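Local coordinates for protein fructose-bisphosphate aldolase (Slackia heliotrinireducens, PDB 4MOZ) that belongs to the DeoC/LacD family of aldolases, folds as a closed eight-stranded TIM barrel and assembles with further copies of itself, at residues Gly51-Glu56 with Ile60-Pro65; Gln74-Val79 with Ala287-Thr292; Gly82-Ile87 with Gln121-Glu126. One frame throughout, in Å; residues are numbered along the deposited sequence. Where two conformers were deposited one is given.

Overall arrangement
From the N terminus the chain runs through strand 37-41 and the short helix 44-47. Contact 1 then closes a short loop, with three residues between its segments, ahead of helix 66-74. Where that helix ends, residues 74-79 lead into strand 79-82 and meet helix 278-294; contact 2 thereby closes a span of about two hundred residues, tying the approach to the second strand to the helix after the eighth. Contact 3 falls wholly within this span and joins the starts of helices 84-90 and 125-132. Contact 1 precedes both. The three centres lie 22 to 24 Å apart, and contacts 1 and 3 both touch the second subunit.

Contact 1: residues Gly51-Glu56 with Ile60-Pro65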
loop_
_atom_site.group_PDB
_atom_site.type_symbol
_atom_site.label_atom_id
_atom_site.label_comp_id
_atom_site.label_asym_id
_atom_site.label_seq_id
_atom_site.Cartn_x
_atom_site.Cartn_y
_atom_site.Cartn_z
ATOM N N GLY C 51 -7.619 5.305 -31.266
ATOM C CA GLY C 51 -7.141 6.414 -32.098
ATOM C C GLY C 51 -6.119 6.055 -33.169
ATOM O O GLY C 51 -6.122 6.639 -34.252
ATOM N N ASP C 52 -5.245 5.097 -32.873
ATOM C CA ASP C 52 -4.228 4.676 -33.835
ATOM C C ASP C 52 -4.671 3.534 -34.750
ATOM O O ASP C 52 -3.908 3.117 -35.626
ATOM C CB ASP C 52 -2.936 4.273 -33.113
ATOM C CG ASP C 52 -2.327 5.411 -32.316
ATOM O OD1 ASP C 52 -2.520 6.591 -32.688
ATOM O OD2 ASP C 52 -1.645 5.115 -31.313
ATOM N N PHE C 53 -5.891 3.031 -34.565
ATOM C CA PHE C 53 -6.304 1.799 -35.247
ATOM C C PHE C 53 -7.538 1.923 -36.140
ATOM O O PHE C 53 -7.853 0.997 -36.885
ATOM C CB PHE C 53 -6.477 0.666 -34.234
ATOM C CG PHE C 53 -5.225 0.360 -33.468
ATOM C CD1 PHE C 53 -4.895 1.087 -32.323
ATOM C CD2 PHE C 53 -4.362 -0.640 -33.899
ATOM C CE1 PHE C 53 -3.727 0.819 -31.623
ATOM C CE2 PHE C 53 -3.197 -0.920 -33.197
ATOM C CZ PHE C 53 -2.879 -0.189 -32.059
ATOM N N TYR C 54 -8.224 3.060 -36.059
ATOM C CA TYR C 54 -9.405 3.329 -36.882
ATOM C C TYR C 54 -9.562 4.829 -37.083
ATOM O O TYR C 54 -9.425 5.603 -36.138
ATOM C CB TYR C 54 -10.670 2.744 -36.243
ATOM C CG TYR C 54 -11.941 2.997 -37.035
ATOM C CD1 TYR C 54 -12.322 2.142 -38.069
ATOM C CD2 TYR C 54 -12.763 4.094 -36.751
ATOM C CE1 TYR C 54 -13.481 2.369 -38.801
ATOM C CE2 TYR C 54 -13.925 4.329 -37.477
ATOM C CZ TYR C 54 -14.280 3.462 -38.499
ATOM O OH TYR C 54 -15.431 3.682 -39.226
ATOM N N GLY C 55 -9.853 5.230 -38.319
ATOM C CA GLY C 55 -10.000 6.641 -38.664
ATOM C C GLY C 55 -9.397 6.986 -40.014
ATOM O O GLY C 55 -8.887 6.114 -40.719
ATOM N N GLU C 56 -9.453 8.266 -40.368
ATOM C CA GLU C 56 -8.970 8.737 -41.663
ATOM C C GLU C 56 -7.464 8.524 -41.811
ATOM O O GLU C 56 -6.686 8.861 -40.913
ATOM C CB GLU C 56 -9.318 10.210 -41.859
ATOM C CG GLU C 56 -9.215 10.677 -43.303
ATOM C CD GLU C 56 -9.376 12.178 -43.456
ATOM O OE1 GLU C 56 -9.925 12.826 -42.535
ATOM O OE2 GLU C 56 -8.956 12.713 -44.507
ATOM N N ILE C 60 -8.293 0.070 -43.217
ATOM C CA ILE C 60 -9.383 -0.656 -42.564
ATOM C C ILE C 60 -8.948 -1.968 -41.887
ATOM O O ILE C 60 -9.543 -2.377 -40.892
ATOM C CB ILE C 60 -10.587 -0.879 -43.523
ATOM C CG1 ILE C 60 -11.821 -1.382 -42.757
ATOM C CG2 ILE C 60 -10.222 -1.805 -44.682
ATOM C CD1 ILE C 60 -12.297 -0.450 -41.657
ATOM N N SER C 61 -7.901 -2.607 -42.406
ATOM C CA SER C 61 -7.398 -3.847 -41.802
ATOM C C SER C 61 -6.808 -3.644 -40.396
ATOM O O SER C 61 -6.734 -4.592 -39.617
ATOM C CB SER C 61 -6.391 -4.545 -42.725
ATOM O OG SER C 61 -5.235 -3.748 -42.917
ATOM N N ASP C 62 -6.411 -2.412 -40.072
ATOM C CA ASP C 62 -5.862 -2.089 -38.742
ATOM C C ASP C 62 -6.910 -2.095 -37.612
ATOM O O ASP C 62 -6.560 -2.095 -36.425
ATOM C CB ASP C 62 -5.125 -0.745 -38.770
ATOM C CG ASP C 62 -4.078 -0.623 -37.668
ATOM O OD1 ASP C 62 -3.622 -1.663 -37.139
ATOM O OD2 ASP C 62 -3.695 0.521 -37.336
ATOM N N SER C 63 -8.189 -2.110 -37.978
ATOM C CA SER C 63 -9.256 -2.189 -36.987
ATOM C C SER C 63 -9.401 -3.595 -36.383
ATOM O O SER C 63 -10.052 -3.760 -35.361
ATOM C CB SER C 63 -10.581 -1.709 -37.578
ATOM O OG SER C 63 -10.991 -2.564 -38.621
ATOM N N ASP C 64 -8.795 -4.597 -37.010
ATOM C CA ASP C 64 -8.752 -5.949 -36.447
ATOM C C ASP C 64 -7.377 -6.166 -35.812
ATOM O O ASP C 64 -6.364 -6.062 -36.494
ATOM C CB ASP C 64 -9.018 -6.997 -37.540
ATOM C CG ASP C 64 -9.113 -8.430 -37.000
ATOM O OD1 ASP C 64 -8.666 -8.722 -35.869
ATOM O OD2 ASP C 64 -9.645 -9.284 -37.735
ATOM N N PRO C 65 -7.338 -6.460 -34.503
ATOM C CA PRO C 65 -6.078 -6.658 -33.774
ATOM C C PRO C 65 -5.181 -7.775 -34.315
ATOM O O PRO C 65 -3.967 -7.720 -34.115
ATOM C CB PRO C 65 -6.542 -7.006 -32.362
ATOM C CG PRO C 65 -7.876 -6.356 -32.245
ATOM C CD PRO C 65 -8.500 -6.495 -33.599
#
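Ile60 reaches the first segment by its terminal methyl: CD1 lies at the edge of the Tyr54 ring, near its plane, 4.2 Å from CE1 of Tyr54, and the two side chains run side by side in the same direction. Beyond it, Asp62 is the residue whose CA comes nearest, 5.2 Å from CA of Phe53. Its CG is set anti to the backbone N (chi1 -156°), which directs the carboxylate across the Phe53 side chain, the ring and carboxylate planes 44° apart. OD1 of Asp62 approaches CD2 of Phe53 to 3.5 Å, and the backbone O of Asp62 lies in the plane of that ring, at its edge. OD2 of Asp62 is only 3.1 Å from O of Asp52, two acceptors with no bond between them; His274 ND1 holds the former by a hydrogen bond and Gln275 NE2 the latter. All this lies in the long loop between helix 44-47 and helix 66-74, after the first strand of the TIM barrel, and Phe53 stacks on His274 and makes a cation-pi contact with Lys45. Ser63 then folds back on the 3-10 segment 60-63, its OG bonding O of Ile60 at 2.7 Å, nearly along the carbonyl direction (164°), while its N bonds the same oxygen. CB of Ser63 packs 3.9 Å from O of Phe53. At Asp64 the chain turns toward helix 66-74, OD1 capping N of Glu66.

Contact 2: residues Gln74-Val79 with Ala287-Thr292; sequences QGVCGV and AISAIT
The flat group in this contact is the carbonyl of Val76, and Ser289 is set above its plane. OG of Ser289 stands 63° out of that plane, with a C=O...OG angle of 115°, so the hydroxyl comes to O of Val76 from over the face and not along a lone pair. No ring or side-chain amide takes part across the segments. The bond is nevertheless short, 2.6 Å from OG of Ser289 to O of Val76, and its direction is clear: the serine donates.

Beside it the side chains meet along one branch of the valine. CG1 of Val76 is placed anti to its own backbone N (chi1 178°), which brings this methyl 3.8 Å from CB of Ser289 and 3.7 Å from OG of Ser289. The backbones are closest at the same pair, CA of Val76 lying 6.3 Å from CA of Ser289.

The contact links the loop between helix 66-74 and the second barrel strand, 79-82, to helix 278-294, which follows the eighth strand of the TIM barrel. Thr285, one turn earlier on that helix, bonds N of Val76 through its OG1, while its O makes a weak hydrogen bond with OG of Ser289. Phe311 also packs on Ser289.

Chemically, both backbone polar groups of Val76 are taken by hydroxyls from successive turns of one helix. At Val76 the loop is therefore joined to the helix by two side-chain hydroxyls, and CG1 of Val76 packs against the donor serine.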
loop_
_atom_site.group_PDB
_atom_site.type_symbol
_atom_site.label_atom_id
_atom_site.label_comp_id
_atom_site.label_asym_id
_atom_site.label_seq_id
_atom_site.Cartn_x
_atom_site.Cartn_y
_atom_site.Cartn_z
ATOM N N GLN C 74 4.625 -12.194 -40.757
ATOM C CA GLN C 74 4.964 -12.155 -42.181
ATOM C C GLN C 74 6.078 -11.167 -42.494
ATOM O O GLN C 74 6.797 -11.331 -43.476
ATOM C CB GLN C 74 3.730 -11.843 -43.026
ATOM C CG GLN C 74 2.744 -12.994 -43.100
ATOM C CD GLN C 74 1.371 -12.557 -43.561
ATOM O OE1 GLN C 74 0.372 -12.832 -42.898
ATOM N NE2 GLN C 74 1.313 -11.865 -44.695
ATOM N N GLY C 75 6.211 -10.138 -41.664
ATOM C CA GLY C 75 7.298 -9.183 -41.814
ATOM C C GLY C 75 8.549 -9.666 -41.108
ATOM O O GLY C 75 8.620 -10.807 -40.653
ATOM N N VAL C 76 9.546 -8.796 -41.029
ATOM C CA VAL C 76 10.767 -9.104 -40.297
ATOM C C VAL C 76 10.891 -8.090 -39.175
ATOM O O VAL C 76 10.964 -6.882 -39.423
ATOM C CB VAL C 76 12.028 -9.102 -41.207
ATOM C CG1 VAL C 76 13.285 -9.392 -40.394
ATOM C CG2 VAL C 76 11.892 -10.125 -42.326
ATOM N N CYS C 77 10.882 -8.592 -37.942
ATOM C CA CYS C 77 10.988 -7.765 -36.741
ATOM C C CYS C 77 11.916 -8.449 -35.744
ATOM O O CYS C 77 12.131 -9.660 -35.829
ATOM C CB CYS C 77 9.610 -7.567 -36.093
ATOM S SG CYS C 77 8.272 -7.045 -37.198
ATOM N N GLY C 78 12.470 -7.675 -34.811
ATOM C CA GLY C 78 13.280 -8.228 -33.730
ATOM C C GLY C 78 12.350 -8.767 -32.663
ATOM O O GLY C 78 12.309 -9.978 -32.417
ATOM N N VAL C 79 11.599 -7.859 -32.037
ATOM C CA VAL C 79 10.568 -8.224 -31.064
ATOM C C VAL C 79 9.227 -7.552 -31.364
ATOM O O VAL C 79 9.178 -6.452 -31.932
ATOM C CB VAL C 79 10.965 -7.889 -29.598
ATOM C CG1 VAL C 79 12.214 -8.647 -29.173
ATOM C CG2 VAL C 79 11.139 -6.389 -29.391
ATOM N N ALA C 287 11.976 -3.112 -44.714
ATOM C CA ALA C 287 12.816 -1.937 -44.960
ATOM C C ALA C 287 13.549 -1.489 -43.693
ATOM O O ALA C 287 14.765 -1.261 -43.720
ATOM C CB ALA C 287 11.986 -0.796 -45.529
ATOM N N ILE C 288 12.807 -1.375 -42.592
ATOM C CA ILE C 288 13.380 -1.003 -41.296
ATOM C C ILE C 288 14.427 -2.026 -40.847
ATOM O O ILE C 288 15.544 -1.654 -40.486
ATOM C CB ILE C 288 12.287 -0.836 -40.220
ATOM C CG1 ILE C 288 11.354 0.327 -40.580
ATOM C CG2 ILE C 288 12.911 -0.604 -38.849
ATOM C CD1 ILE C 288 10.066 0.354 -39.781
ATOM N N SER C 289 14.064 -3.307 -40.889
ATOM C CA SER C 289 14.961 -4.394 -40.493
ATOM C C SER C 289 16.208 -4.492 -41.375
ATOM O O SER C 289 17.261 -4.935 -40.913
ATOM C CB SER C 289 14.222 -5.734 -40.498
ATOM O OG SER C 289 13.410 -5.877 -39.345
ATOM N N ALA C 290 16.088 -4.088 -42.639
ATOM C CA ALA C 290 17.225 -4.113 -43.555
ATOM C C ALA C 290 18.278 -3.092 -43.141
ATOM O O ALA C 290 19.469 -3.402 -43.133
ATOM C CB ALA C 290 16.779 -3.890 -44.991
ATOM N N ILE C 291 17.835 -1.886 -42.783
ATOM C CA ILE C 291 18.731 -0.874 -42.223
ATOM C C ILE C 291 19.295 -1.336 -40.879
ATOM O O ILE C 291 20.509 -1.352 -40.684
ATOM C CB ILE C 291 18.033 0.492 -42.049
ATOM C CG1 ILE C 291 17.716 1.102 -43.418
ATOM C CG2 ILE C 291 18.895 1.442 -41.224
ATOM C CD1 ILE C 291 16.828 2.329 -43.365
ATOM N N THR C 292 18.402 -1.745 -39.981
ATOM C CA THR C 292 18.740 -2.010 -38.586
ATOM C C THR C 292 19.586 -3.268 -38.392
ATOM O O THR C 292 20.568 -3.251 -37.652
ATOM C CB THR C 292 17.458 -2.091 -37.737
ATOM O OG1 THR C 292 16.647 -0.943 -38.012
ATOM C CG2 THR C 292 17.773 -2.145 -36.246
#

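Contact 3: residues Gly82-Ile87 with Gln121-Glu126; sequences GQRGLI and QLHDIE
Arg84 and His123 meet where two helices begin. The backbones stay well apart, the nearest pair being CA of Arg84 and CA of Leu122 at 8.7 Å, so side chains and a water bridge the gap. Gln83 occupies the N-cap of helix 84-90, whose first turn is closed by the bond from N of Ile87 to O of Gln83. Asp124 is the N-cap of helix 125-132, with OD1 bonded to N of Ala127. These are the helices after the second and third strands of the TIM barrel.

The contact rests mainly on CD of Arg84 over one face of the His123 imidazole, with CB and CG past its NE2 corner. CD of Arg84 is 3.6 Å from the ring centroid of His123, only 13° off the ring normal, a CH-pi contact. CB of Arg84 presses closer still, 3.1 Å from NE2 of His123, a tight approach. The arginine chain bends at chi3 (62°), and the guanidinium plane stands almost perpendicular to the imidazole and is met at its edge by CD2 of His123. NH1 goes on to a salt bridge with Asp14 of the second subunit. Alongside, CG of Gln83 touches CD1 of Leu122 at 4.2 Å, while NE2 of Gln83 bonds Ser105.

In the ring plane, ND1 of His123 donates to O of Asp124 at 3.1 Å in a nearly straight bond (176°). A water accepts from N of Arg84 at 2.8 Å and bonds NE2 of His123 at 2.7 Å.

With both ring nitrogens engaged, the two bonds would restrain the rotation of the imidazole, whose face carries CD of Arg84, and the guanidinium beyond it is directed into the interface between subunits.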
loop_
_atom_site.group_PDB
_atom_site.type_symbol
_atom_site.label_atom_id
_atom_site.label_comp_id
_atom_site.label_asym_id
_atom_site.label_seq_id
_atom_site.Cartn_x
_atom_site.Cartn_y
_atom_site.Cartn_z
ATOM N N GLY C 82 3.867 -6.013 -26.767
ATOM C CA GLY C 82 2.443 -5.838 -26.479
ATOM C C GLY C 82 2.069 -6.253 -25.070
ATOM O O GLY C 82 2.864 -6.890 -24.370
ATOM N N GLN C 83 0.853 -5.896 -24.654
ATOM C CA GLN C 83 0.345 -6.278 -23.334
ATOM C C GLN C 83 0.204 -7.792 -23.209
ATOM O O GLN C 83 -0.016 -8.490 -24.209
ATOM C CB GLN C 83 -0.996 -5.600 -23.045
ATOM C CG GLN C 83 -0.910 -4.105 -22.772
ATOM C CD GLN C 83 -0.942 -3.270 -24.040
ATOM O OE1 GLN C 83 -1.149 -3.796 -25.143
ATOM N NE2 GLN C 83 -0.735 -1.961 -23.894
ATOM N N ARG C 84 0.344 -8.284 -21.978
ATOM C CA ARG C 84 0.219 -9.711 -21.656
ATOM C C ARG C 84 -1.061 -10.318 -22.232
ATOM O O ARG C 84 -1.017 -11.370 -22.874
ATOM C CB ARG C 84 0.262 -9.904 -20.135
ATOM C CG ARG C 84 0.349 -11.346 -19.640
ATOM C CD ARG C 84 -0.299 -11.496 -18.264
ATOM N NE ARG C 84 -1.724 -11.169 -18.326
ATOM C CZ ARG C 84 -2.693 -12.050 -18.579
ATOM N NH1 ARG C 84 -2.411 -13.336 -18.763
ATOM N NH2 ARG C 84 -3.956 -11.646 -18.643
ATOM N N GLY C 85 -2.189 -9.642 -22.008
ATOM C CA GLY C 85 -3.495 -10.126 -22.453
ATOM C C GLY C 85 -3.615 -10.253 -23.958
ATOM O O GLY C 85 -4.080 -11.277 -24.467
ATOM N N LEU C 86 -3.183 -9.209 -24.664
ATOM C CA LEU C 86 -3.200 -9.174 -26.120
ATOM C C LEU C 86 -2.407 -10.344 -26.696
ATOM O O LEU C 86 -2.907 -11.085 -27.552
ATOM C CB LEU C 86 -2.633 -7.843 -26.620
ATOM C CG LEU C 86 -2.435 -7.668 -28.128
ATOM C CD1 LEU C 86 -3.770 -7.553 -28.850
ATOM C CD2 LEU C 86 -1.568 -6.448 -28.395
ATOM N N ILE C 87 -1.178 -10.503 -26.208
ATOM C CA ILE C 87 -0.324 -11.620 -26.592
ATOM C C ILE C 87 -0.987 -12.973 -26.277
ATOM O O ILE C 87 -0.971 -13.878 -27.111
ATOM C CB ILE C 87 1.083 -11.504 -25.953
ATOM C CG1 ILE C 87 1.798 -10.243 -26.463
ATOM C CG2 ILE C 87 1.923 -12.733 -26.269
ATOM C CD1 ILE C 87 3.076 -9.891 -25.718
ATOM N N GLN C 121 2.051 -0.921 -13.309
ATOM C CA GLN C 121 2.300 -2.319 -13.623
ATOM C C GLN C 121 0.965 -3.056 -13.565
ATOM O O GLN C 121 0.228 -2.939 -12.594
ATOM C CB GLN C 121 3.299 -2.935 -12.651
ATOM C CG GLN C 121 3.700 -4.350 -13.034
ATOM C CD GLN C 121 4.849 -4.883 -12.202
ATOM O OE1 GLN C 121 5.686 -4.116 -11.717
ATOM N NE2 GLN C 121 4.903 -6.203 -12.039
ATOM N N LEU C 122 0.656 -3.797 -14.622
ATOM C CA LEU C 122 -0.674 -4.373 -14.805
ATOM C C LEU C 122 -0.861 -5.712 -14.108
ATOM O O LEU C 122 -1.987 -6.119 -13.858
ATOM C CB LEU C 122 -0.996 -4.496 -16.296
ATOM C CG LEU C 122 -0.987 -3.184 -17.086
ATOM C CD1 LEU C 122 -1.094 -3.442 -18.585
ATOM C CD2 LEU C 122 -2.088 -2.237 -16.614
ATOM N N HIS C 123 0.240 -6.386 -13.789
ATOM C CA HIS C 123 0.215 -7.703 -13.144
ATOM C C HIS C 123 1.610 -8.028 -12.708
ATOM O O HIS C 123 2.553 -7.360 -13.119
ATOM C CB HIS C 123 -0.272 -8.768 -14.129
ATOM C CG HIS C 123 0.367 -8.650 -15.491
ATOM N ND1 HIS C 123 1.613 -9.094 -15.748
ATOM C CD2 HIS C 123 -0.096 -8.069 -16.670
ATOM C CE1 HIS C 123 1.927 -8.827 -17.028
ATOM N NE2 HIS C 123 0.881 -8.198 -17.592
ATOM N N ASP C 124 1.776 -9.061 -11.890
ATOM C CA ASP C 124 3.118 -9.452 -11.462
ATOM C C ASP C 124 3.911 -10.148 -12.580
ATOM O O ASP C 124 3.348 -10.542 -13.613
ATOM C CB ASP C 124 3.078 -10.301 -10.180
ATOM C CG ASP C 124 2.267 -11.586 -10.335
ATOM O OD1 ASP C 124 2.129 -12.112 -11.464
ATOM O OD2 ASP C 124 1.770 -12.084 -9.304
ATOM N N ILE C 125 5.216 -10.288 -12.365
ATOM C CA ILE C 125 6.084 -10.961 -13.322
ATOM C C ILE C 125 5.719 -12.441 -13.457
ATOM O O ILE C 125 5.823 -13.009 -14.541
ATOM C CB ILE C 125 7.584 -10.775 -12.982
ATOM C CG1 ILE C 125 8.467 -11.276 -14.134
ATOM C CG2 ILE C 125 7.946 -11.439 -11.652
ATOM C CD1 ILE C 125 9.910 -10.817 -14.053
ATOM N N GLU C 126 5.270 -13.042 -12.359
ATOM C CA GLU C 126 4.889 -14.455 -12.332
ATOM C C GLU C 126 3.849 -14.808 -13.393
ATOM O O GLU C 126 3.890 -15.898 -13.956
ATOM C CB GLU C 126 4.392 -14.859 -10.937
ATOM C CG GLU C 126 5.498 -15.063 -9.902
ATOM C CD GLU C 126 6.003 -13.771 -9.266
ATOM O OE1 GLU C 126 5.523 -12.669 -9.617
ATOM O OE2 GLU C 126 6.891 -13.860 -8.393
HETATM O O HOH W 1 0.724 -6.551 -19.754
#